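Local coordinates for aclacinomycin-N/aclacinomycin-A oxidase (Streptomyces galilaeus, PDB 2IPI), which catalyses the last two oxidations of the terminal sugar in aclacinomycin biosynthesis, using bicovalently bound FAD and oxygen to turn aclacinomycin N into A and then Y, at residues G365-K370 with Y397-K402; I419-M424 with I467-V472. All blocks are in the same frame, centred on the assembly; numbering follows the deposited sequence.

Interaction 1: residues G365-K370 with Y397-K402; sequences GAYLRK and YSYGGK. With AKY (methyl (2S,4R)-2-ethyl-2,5,7-trihydroxy-6,11-dioxo-4-{[2,3,6-trideoxy-4-O-{2,6-dideoxy-4-O-[(2S,6S)-6-methyl-5-oxotetrahydro-2h -pyran-2-yl]-alpha-D-lyxo-hexopyranosyl}-3-(dimethylamino)-D-ribo-hexopyranosyl]oxy}-1,2,3,4,6,11-hexahydrotetracene-1-c arboxylate), chain E.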
loop_
_atom_site.group_PDB
_atom_site.type_symbol
_atom_site.label_atom_id
_atom_site.label_comp_id
_atom_site.label_asym_id
_atom_site.label_seq_id
_atom_site.Cartn_x
_atom_site.Cartn_y
_atom_site.Cartn_z
ATOM N N GLY A 365 -4.472 -9.408 2.122
ATOM C CA GLY A 365 -3.239 -9.437 2.854
ATOM C C GLY A 365 -3.296 -9.784 4.317
ATOM O O GLY A 365 -4.349 -10.204 4.812
ATOM N N ALA A 366 -2.152 -9.602 4.980
ATOM C CA ALA A 366 -1.965 -9.878 6.396
ATOM C C ALA A 366 -0.623 -9.375 6.932
ATOM O O ALA A 366 0.393 -9.318 6.237
ATOM C CB ALA A 366 -2.064 -11.381 6.676
ATOM N N TYR A 367 -0.605 -9.009 8.206
ATOM C CA TYR A 367 0.563 -8.659 8.989
ATOM C C TYR A 367 0.941 -9.809 9.927
ATOM O O TYR A 367 0.132 -10.182 10.778
ATOM C CB TYR A 367 0.325 -7.412 9.848
ATOM C CG TYR A 367 0.349 -6.095 9.119
ATOM C CD1 TYR A 367 1.560 -5.538 8.707
ATOM C CD2 TYR A 367 -0.810 -5.393 8.840
ATOM C CE1 TYR A 367 1.584 -4.336 8.045
ATOM C CE2 TYR A 367 -0.799 -4.179 8.168
ATOM C CZ TYR A 367 0.414 -3.653 7.773
ATOM O OH TYR A 367 0.483 -2.455 7.105
ATOM N N LEU A 368 2.130 -10.401 9.802
ATOM C CA LEU A 368 2.481 -11.507 10.689
ATOM C C LEU A 368 3.351 -11.031 11.854
ATOM O O LEU A 368 4.361 -10.358 11.633
ATOM C CB LEU A 368 3.246 -12.630 9.983
ATOM C CG LEU A 368 2.665 -13.233 8.708
ATOM C CD1 LEU A 368 3.587 -14.292 8.101
ATOM C CD2 LEU A 368 1.293 -13.822 8.960
ATOM N N ARG A 369 3.005 -11.410 13.071
ATOM C CA ARG A 369 3.838 -11.104 14.225
ATOM C C ARG A 369 4.870 -12.193 14.480
ATOM O O ARG A 369 5.929 -11.928 15.053
ATOM C CB ARG A 369 3.007 -10.930 15.490
ATOM C CG ARG A 369 2.503 -9.521 15.733
ATOM C CD ARG A 369 1.769 -9.479 17.077
ATOM N NE ARG A 369 2.634 -8.936 18.122
ATOM C CZ ARG A 369 2.689 -9.394 19.378
ATOM N NH1 ARG A 369 1.958 -10.481 19.799
ATOM N NH2 ARG A 369 3.525 -8.778 20.215
ATOM N N LYS A 370 4.521 -13.399 14.054
ATOM C CA LYS A 370 5.371 -14.581 14.154
ATOM C C LYS A 370 5.221 -15.421 12.889
ATOM O O LYS A 370 4.227 -15.280 12.173
ATOM C CB LYS A 370 5.005 -15.411 15.381
ATOM C CG LYS A 370 5.311 -14.775 16.716
ATOM C CD LYS A 370 4.333 -15.185 17.817
ATOM C CE LYS A 370 4.845 -16.210 18.797
ATOM N NZ LYS A 370 5.076 -15.732 20.191
ATOM N N TYR A 397 6.686 -10.299 2.259
ATOM C CA TYR A 397 7.570 -9.143 2.320
ATOM C C TYR A 397 8.338 -9.050 3.629
ATOM O O TYR A 397 7.752 -9.112 4.710
ATOM C CB TYR A 397 6.772 -7.832 2.135
ATOM C CG TYR A 397 6.012 -7.845 0.835
ATOM C CD1 TYR A 397 4.808 -8.550 0.700
ATOM C CD2 TYR A 397 6.503 -7.164 -0.262
ATOM C CE1 TYR A 397 4.126 -8.556 -0.503
ATOM C CE2 TYR A 397 5.825 -7.168 -1.465
ATOM C CZ TYR A 397 4.639 -7.866 -1.584
ATOM O OH TYR A 397 3.973 -7.854 -2.790
ATOM N N SER A 398 9.654 -8.896 3.516
ATOM C CA SER A 398 10.427 -8.540 4.702
ATOM C C SER A 398 9.863 -7.194 5.190
ATOM O O SER A 398 9.543 -6.355 4.335
ATOM C CB SER A 398 11.920 -8.483 4.428
ATOM O OG SER A 398 12.247 -7.460 3.498
ATOM N N TYR A 399 9.717 -7.030 6.487
ATOM C CA TYR A 399 9.056 -5.863 7.078
ATOM C C TYR A 399 9.651 -5.558 8.444
ATOM O O TYR A 399 10.721 -6.045 8.823
ATOM C CB TYR A 399 7.551 -6.087 7.210
ATOM C CG TYR A 399 6.689 -4.844 7.203
ATOM C CD1 TYR A 399 5.799 -4.611 8.249
ATOM C CD2 TYR A 399 6.726 -3.898 6.187
ATOM C CE1 TYR A 399 4.986 -3.486 8.291
ATOM C CE2 TYR A 399 5.917 -2.773 6.211
ATOM C CZ TYR A 399 5.048 -2.570 7.262
ATOM O OH TYR A 399 4.247 -1.448 7.280
ATOM N N GLY A 400 8.949 -4.718 9.218
ATOM C CA GLY A 400 9.476 -4.398 10.545
ATOM C C GLY A 400 10.506 -3.290 10.443
ATOM O O GLY A 400 10.257 -2.284 9.770
ATOM N N GLY A 401 11.663 -3.456 11.082
ATOM C CA GLY A 401 12.682 -2.413 10.938
ATOM C C GLY A 401 12.340 -1.187 11.774
ATOM O O GLY A 401 11.840 -1.233 12.902
ATOM N N LYS A 402 12.632 -0.031 11.189
ATOM C CA LYS A 402 12.317 1.257 11.771
ATOM C C LYS A 402 10.810 1.445 11.944
ATOM O O LYS A 402 10.422 2.230 12.812
ATOM C CB LYS A 402 12.932 2.356 10.902
ATOM C CG LYS A 402 12.767 3.780 11.405
ATOM C CD LYS A 402 13.948 4.233 12.234
ATOM C CE LYS A 402 15.153 4.509 11.314
ATOM N NZ LYS A 402 16.369 4.723 12.166
HETATM O O15 AKY E . 2.587 -4.275 -1.376
HETATM C C42 AKY E . 2.498 -4.490 -2.599
HETATM C C40 AKY E . 3.820 -4.724 -3.370
HETATM C C38 AKY E . 3.661 -5.089 -4.790
HETATM C C39 AKY E . 1.149 -4.859 -3.342
HETATM C C41 AKY E . 0.057 -5.571 -3.024
HETATM O O14 AKY E . 1.192 -4.730 -4.744
HETATM C C37 AKY E . 2.304 -5.413 -5.308
HETATM O O13 AKY E . 2.331 -5.349 -6.711
HETATM C C35 AKY E . 1.599 -6.334 -7.380
HETATM C C34 AKY E . 2.490 -7.398 -8.028
HETATM C C36 AKY E . 3.705 -7.613 -7.307
HETATM O O11 AKY E . 2.799 -7.156 -9.505
HETATM C C33 AKY E . 0.587 -5.734 -8.340
HETATM O O12 AKY E . -0.380 -4.709 -7.772
HETATM C C32 AKY E . 1.109 -5.431 -9.600
HETATM C C31 AKY E . 1.605 -6.578 -10.248
HETATM O O7 AKY E . 1.369 -11.760 -14.156
HETATM C C7 AKY E . 1.119 -11.494 -15.537
HETATM C C8 AKY E . 2.337 -10.933 -16.161
HETATM C C9 AKY E . 3.301 -12.037 -16.518
HETATM O O9 AKY E . 3.438 -12.817 -15.380
HETATM C C13 AKY E . 4.564 -11.426 -17.006
HETATM C C14 AKY E . 5.082 -10.616 -15.817
HETATM C C20 AKY E . 0.737 -12.806 -16.145
HETATM C C19 AKY E . 1.508 -13.492 -17.087
HETATM C C10 AKY E . 2.715 -12.785 -17.652
HETATM C C11 AKY E . 1.049 -14.685 -17.647
HETATM C C18 AKY E . -0.195 -15.203 -17.287
HETATM C C17 AKY E . -0.984 -14.524 -16.349
HETATM C C6 AKY E . -0.498 -13.348 -15.791
HETATM O O6 AKY E . -1.235 -12.667 -14.888
HETATM C C12 AKY E . -0.666 -16.382 -17.909
HETATM O O3 AKY E . 0.026 -17.010 -18.739
HETATM C C15 AKY E . -1.961 -16.859 -17.586
HETATM C C1 AKY E . -2.454 -17.981 -18.249
HETATM C C2 AKY E . -3.741 -18.465 -18.010
HETATM C C3 AKY E . -4.528 -17.799 -17.071
HETATM C C16 AKY E . -2.761 -16.175 -16.645
HETATM C C5 AKY E . -2.274 -15.005 -16.023
HETATM O O5 AKY E . -2.923 -14.305 -15.220
HETATM C C4 AKY E . -4.049 -16.677 -16.401
HETATM O O4 AKY E . -4.877 -16.072 -15.512
HETATM O O18 AKY E . 0.651 -7.621 -10.502
HETATM C C45 AKY E . 0.658 -10.848 -13.307
HETATM C C43 AKY E . 2.204 -11.840 -18.737
HETATM O O16 AKY E . 1.103 -11.288 -18.646
HETATM O O17 AKY E . 2.947 -11.601 -19.856
HETATM C C44 AKY E . 2.172 -12.018 -20.988
HETATM O O19 AKY E . 0.870 -9.497 -13.636
HETATM C C47 AKY E . 0.606 -10.008 -10.924
HETATM N N11 AKY E . -0.639 -10.099 -10.138
HETATM C C52 AKY E . -0.584 -10.534 -8.785
HETATM C C51 AKY E . -1.678 -9.167 -10.420
HETATM C C46 AKY E . 1.063 -11.118 -11.861
HETATM C C48 AKY E . 1.146 -8.651 -11.378
HETATM C C49 AKY E . 0.682 -8.347 -12.792
HETATM C C50 AKY E . -0.476 -7.372 -13.038
#
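Tyr367 meets Tyr399 at the CE1 edge of its own ring, where CE1 and CZ of Tyr399 lie near the Tyr367 plane. The two tyrosines meet across the antiparallel sheet of the substrate-binding half of this berberine bridge enzyme-like flavoprotein: Tyr367 is carried by strand 360-368, Tyr399 follows directly on strand 391-398, and strand 420-428 runs between them. Their CA atoms stay 9.1 Å apart, so the contact belongs wholly to the side chains. The shortest approach joins Tyr367 CE1 to Tyr399 CE1 at 3.5 Å. The ring planes are inclined by 44° with centroids 5.7 Å apart, an oblique pairing. With CG anti to the backbone N (chi1 -154°), the Tyr399 ring is carried on toward Tyr367. Tyr367 OH and Tyr399 OH are 3.9 Å apart, beyond hydrogen-bonding distance, and Tyr367 OH is instead hydrogen-bonded to Lys421 NZ of the middle strand. Tyr163 meets the Tyr399 ring edge-to-face. Two residues earlier, Tyr397, an active-site proton acceptor, reaches along the sheet to the terminal sugar of AKY. Its OH lies 3.2 Å from C40 and 3.4 Å from C38, two adjacent carbons of that ring, of which C40 is bonded to the keto carbon C42.

Interaction 2: residues I419-M424 with I467-V472; sequences IIKVWM and INYPDV. With AKY (methyl (2S,4R)-2-ethyl-2,5,7-trihydroxy-6,11-dioxo-4-{[2,3,6-trideoxy-4-O-{2,6-dideoxy-4-O-[(2S,6S)-6-methyl-5-oxotetrahydro-2h -pyran-2-yl]-alpha-D-lyxo-hexopyranosyl}-3-(dimethylamino)-D-ribo-hexopyranosyl]oxy}-1,2,3,4,6,11-hexahydrotetracene-1-c arboxylate), chain E.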
loop_
_atom_site.group_PDB
_atom_site.type_symbol
_atom_site.label_atom_id
_atom_site.label_comp_id
_atom_site.label_asym_id
_atom_site.label_seq_id
_atom_site.Cartn_x
_atom_site.Cartn_y
_atom_site.Cartn_z
ATOM N N ILE A 419 6.803 -8.637 11.534
ATOM C CA ILE A 419 8.102 -9.007 10.985
ATOM C C ILE A 419 8.018 -9.252 9.484
ATOM O O ILE A 419 9.028 -9.162 8.775
ATOM C CB ILE A 419 8.668 -10.267 11.659
ATOM C CG1 ILE A 419 7.953 -11.564 11.282
ATOM C CG2 ILE A 419 8.699 -10.116 13.181
ATOM C CD1 ILE A 419 8.319 -12.753 12.157
ATOM N N ILE A 420 6.817 -9.581 9.004
ATOM C CA ILE A 420 6.556 -9.866 7.606
ATOM C C ILE A 420 5.156 -9.444 7.186
ATOM O O ILE A 420 4.218 -9.570 7.968
ATOM C CB ILE A 420 6.727 -11.369 7.319
ATOM C CG1 ILE A 420 8.147 -11.900 7.530
ATOM C CG2 ILE A 420 6.271 -11.710 5.908
ATOM C CD1 ILE A 420 8.201 -13.355 7.942
ATOM N N LYS A 421 5.000 -8.948 5.963
ATOM C CA LYS A 421 3.679 -8.633 5.424
ATOM C C LYS A 421 3.341 -9.569 4.261
ATOM O O LYS A 421 4.215 -9.844 3.437
ATOM C CB LYS A 421 3.663 -7.195 4.931
ATOM C CG LYS A 421 2.546 -6.334 5.511
ATOM C CD LYS A 421 2.173 -5.299 4.460
ATOM C CE LYS A 421 2.731 -3.943 4.884
ATOM N NZ LYS A 421 1.722 -2.877 4.982
ATOM N N VAL A 422 2.093 -10.013 4.160
ATOM C CA VAL A 422 1.752 -10.910 3.046
ATOM C C VAL A 422 0.616 -10.338 2.212
ATOM O O VAL A 422 -0.277 -9.661 2.714
ATOM C CB VAL A 422 1.416 -12.345 3.499
ATOM C CG1 VAL A 422 2.147 -12.707 4.788
ATOM C CG2 VAL A 422 -0.072 -12.563 3.696
ATOM N N TRP A 423 0.641 -10.579 0.911
ATOM C CA TRP A 423 -0.399 -10.144 -0.018
ATOM C C TRP A 423 -0.777 -11.292 -0.944
ATOM O O TRP A 423 0.074 -11.721 -1.728
ATOM C CB TRP A 423 0.069 -8.964 -0.864
ATOM C CG TRP A 423 -0.957 -8.320 -1.757
ATOM C CD1 TRP A 423 -2.065 -7.647 -1.337
ATOM C CD2 TRP A 423 -0.978 -8.283 -3.190
ATOM N NE1 TRP A 423 -2.771 -7.195 -2.427
ATOM C CE2 TRP A 423 -2.126 -7.572 -3.578
ATOM C CE3 TRP A 423 -0.140 -8.782 -4.196
ATOM C CZ2 TRP A 423 -2.462 -7.344 -4.909
ATOM C CZ3 TRP A 423 -0.469 -8.555 -5.516
ATOM C CH2 TRP A 423 -1.623 -7.841 -5.878
ATOM N N MET A 424 -2.014 -11.780 -0.870
ATOM C CA MET A 424 -2.368 -12.902 -1.752
ATOM C C MET A 424 -3.362 -12.474 -2.821
ATOM O O MET A 424 -4.267 -11.679 -2.565
ATOM C CB MET A 424 -2.974 -14.064 -0.977
ATOM C CG MET A 424 -2.266 -14.367 0.334
ATOM S SD MET A 424 -3.060 -15.788 1.119
ATOM C CE MET A 424 -1.895 -16.091 2.437
ATOM N N ILE A 467 -4.845 -1.282 5.288
ATOM C CA ILE A 467 -5.935 -0.582 4.621
ATOM C C ILE A 467 -5.781 -0.476 3.111
ATOM O O ILE A 467 -6.771 -0.496 2.373
ATOM C CB ILE A 467 -6.170 0.845 5.181
ATOM C CG1 ILE A 467 -5.061 1.819 4.787
ATOM C CG2 ILE A 467 -6.387 0.820 6.675
ATOM C CD1 ILE A 467 -4.302 2.384 5.950
ATOM N N ASN A 468 -4.567 -0.383 2.565
ATOM C CA ASN A 468 -4.409 -0.257 1.119
ATOM C C ASN A 468 -4.575 -1.587 0.397
ATOM O O ASN A 468 -4.372 -1.717 -0.820
ATOM C CB ASN A 468 -3.028 0.337 0.816
ATOM C CG ASN A 468 -3.050 1.851 0.725
ATOM O OD1 ASN A 468 -4.026 2.525 1.063
ATOM N ND2 ASN A 468 -1.931 2.379 0.237
ATOM N N TYR A 469 -4.965 -2.590 1.164
ATOM C CA TYR A 469 -5.422 -3.887 0.759
ATOM C C TYR A 469 -6.889 -4.072 1.161
ATOM O O TYR A 469 -7.171 -4.901 2.028
ATOM C CB TYR A 469 -4.619 -5.004 1.419
ATOM C CG TYR A 469 -3.132 -5.065 1.156
ATOM C CD1 TYR A 469 -2.368 -5.954 1.903
ATOM C CD2 TYR A 469 -2.495 -4.279 0.210
ATOM C CE1 TYR A 469 -1.003 -6.067 1.721
ATOM C CE2 TYR A 469 -1.126 -4.379 0.012
ATOM C CZ TYR A 469 -0.395 -5.272 0.770
ATOM O OH TYR A 469 0.966 -5.397 0.596
ATOM N N PRO A 470 -7.807 -3.314 0.586
ATOM C CA PRO A 470 -9.221 -3.488 0.951
ATOM C C PRO A 470 -9.716 -4.881 0.559
ATOM O O PRO A 470 -9.330 -5.323 -0.525
ATOM C CB PRO A 470 -9.944 -2.460 0.085
ATOM C CG PRO A 470 -9.026 -2.338 -1.102
ATOM C CD PRO A 470 -7.680 -2.268 -0.435
ATOM N N ASP A 471 -10.522 -5.481 1.432
ATOM C CA ASP A 471 -11.152 -6.767 1.132
ATOM C C ASP A 471 -12.588 -6.766 1.685
ATOM O O ASP A 471 -12.782 -6.884 2.886
ATOM C CB ASP A 471 -10.366 -7.915 1.728
ATOM C CG ASP A 471 -10.984 -9.276 1.458
ATOM O OD1 ASP A 471 -11.661 -9.447 0.443
ATOM O OD2 ASP A 471 -10.798 -10.181 2.301
ATOM N N VAL A 472 -13.544 -6.604 0.785
ATOM C CA VAL A 472 -14.915 -6.393 1.292
ATOM C C VAL A 472 -15.509 -7.696 1.793
ATOM O O VAL A 472 -16.567 -7.754 2.416
ATOM C CB VAL A 472 -15.723 -5.676 0.198
ATOM C CG1 VAL A 472 -16.340 -6.670 -0.769
ATOM C CG2 VAL A 472 -16.745 -4.756 0.862
HETATM O O15 AKY E . 2.587 -4.275 -1.376
HETATM C C42 AKY E . 2.498 -4.490 -2.599
HETATM C C40 AKY E . 3.820 -4.724 -3.370
HETATM C C38 AKY E . 3.661 -5.089 -4.790
HETATM C C39 AKY E . 1.149 -4.859 -3.342
HETATM C C41 AKY E . 0.057 -5.571 -3.024
HETATM O O14 AKY E . 1.192 -4.730 -4.744
HETATM C C37 AKY E . 2.304 -5.413 -5.308
HETATM O O13 AKY E . 2.331 -5.349 -6.711
HETATM C C35 AKY E . 1.599 -6.334 -7.380
HETATM C C34 AKY E . 2.490 -7.398 -8.028
HETATM C C36 AKY E . 3.705 -7.613 -7.307
HETATM O O11 AKY E . 2.799 -7.156 -9.505
HETATM C C33 AKY E . 0.587 -5.734 -8.340
HETATM O O12 AKY E . -0.380 -4.709 -7.772
HETATM C C32 AKY E . 1.109 -5.431 -9.600
HETATM C C31 AKY E . 1.605 -6.578 -10.248
HETATM O O7 AKY E . 1.369 -11.760 -14.156
HETATM C C7 AKY E . 1.119 -11.494 -15.537
HETATM C C8 AKY E . 2.337 -10.933 -16.161
HETATM C C9 AKY E . 3.301 -12.037 -16.518
HETATM O O9 AKY E . 3.438 -12.817 -15.380
HETATM C C13 AKY E . 4.564 -11.426 -17.006
HETATM C C14 AKY E . 5.082 -10.616 -15.817
HETATM C C20 AKY E . 0.737 -12.806 -16.145
HETATM C C19 AKY E . 1.508 -13.492 -17.087
HETATM C C10 AKY E . 2.715 -12.785 -17.652
HETATM C C11 AKY E . 1.049 -14.685 -17.647
HETATM C C18 AKY E . -0.195 -15.203 -17.287
HETATM C C17 AKY E . -0.984 -14.524 -16.349
HETATM C C6 AKY E . -0.498 -13.348 -15.791
HETATM O O6 AKY E . -1.235 -12.667 -14.888
HETATM C C12 AKY E . -0.666 -16.382 -17.909
HETATM O O3 AKY E . 0.026 -17.010 -18.739
HETATM C C15 AKY E . -1.961 -16.859 -17.586
HETATM C C1 AKY E . -2.454 -17.981 -18.249
HETATM C C2 AKY E . -3.741 -18.465 -18.010
HETATM C C3 AKY E . -4.528 -17.799 -17.071
HETATM C C16 AKY E . -2.761 -16.175 -16.645
HETATM C C5 AKY E . -2.274 -15.005 -16.023
HETATM O O5 AKY E . -2.923 -14.305 -15.220
HETATM C C4 AKY E . -4.049 -16.677 -16.401
HETATM O O4 AKY E . -4.877 -16.072 -15.512
HETATM O O18 AKY E . 0.651 -7.621 -10.502
HETATM C C45 AKY E . 0.658 -10.848 -13.307
HETATM C C43 AKY E . 2.204 -11.840 -18.737
HETATM O O16 AKY E . 1.103 -11.288 -18.646
HETATM O O17 AKY E . 2.947 -11.601 -19.856
HETATM C C44 AKY E . 2.172 -12.018 -20.988
HETATM O O19 AKY E . 0.870 -9.497 -13.636
HETATM C C47 AKY E . 0.606 -10.008 -10.924
HETATM N N11 AKY E . -0.639 -10.099 -10.138
HETATM C C52 AKY E . -0.584 -10.534 -8.785
HETATM C C51 AKY E . -1.678 -9.167 -10.420
HETATM C C46 AKY E . 1.063 -11.118 -11.861
HETATM C C48 AKY E . 1.146 -8.651 -11.378
HETATM C C49 AKY E . 0.682 -8.347 -12.792
HETATM C C50 AKY E . -0.476 -7.372 -13.038
#
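With CG anti to the backbone N (chi1 -174°), the Trp423 indole swings off its strand toward Tyr469, whose own CG lies beside the backbone N and anti to the carbonyl carbon (chi1 -60°). The indole thereby sets CD1 over the middle of one face of the phenol ring, 3.4 Å above its plane. CD1 is almost equally distant from all six ring carbons, the closest approach being 3.6 Å to Tyr469 CZ. The planes are nevertheless inclined by 46°, so the five-membered ring leans over the phenol instead of lying flat on it. Near the outer end of the ring, Val422 O is 3.8 Å from Tyr469 CE1, and the bent aliphatic chain of Lys421 brings CD to 4.0 Å from Tyr469 OH. The phenol so flanked lines the substrate pocket, where Tyr469 OH donates a hydrogen bond of 2.8 Å to the keto oxygen O15 of AKY, which lies in the plane of the phenol ring. Tyr469 is an active-site proton acceptor, and the bond places its OH at the keto group of the bound sugar. That sugar turns its C41 substituent to one indole face, with ring carbon C39 behind it, 4.0 Å above the Trp423 plane. Phe466 meets the Tyr469 ring edge-to-face, and Asn468 touches FAD. The contact thus joins strand 420-428, bordered by strands 360-368 and 391-398, to the flavin-side loop between helices 434-448 and 486-491.

Interactions 1 and 2 have centres about 10 Å apart and share one antiparallel sheet, in which strand 420-428 lies between 360-368 and 391-398. They come in series along the chain, interaction 1 closing before interaction 2 opens. The backbone ties them directly, with Ala366 O 2.8 Å from Val422 N in a probable hydrogen bond, while Tyr399 CZ packs 3.6 Å from Lys421 CE. Both reach AKY: 397-402 contributes one proton acceptor from the sheet, and 467-472 the other from a loop beside FAD. The sheet and the loop therefore bring the two acceptors around the same terminal sugar, consistent with two successive oxidations in one pocket.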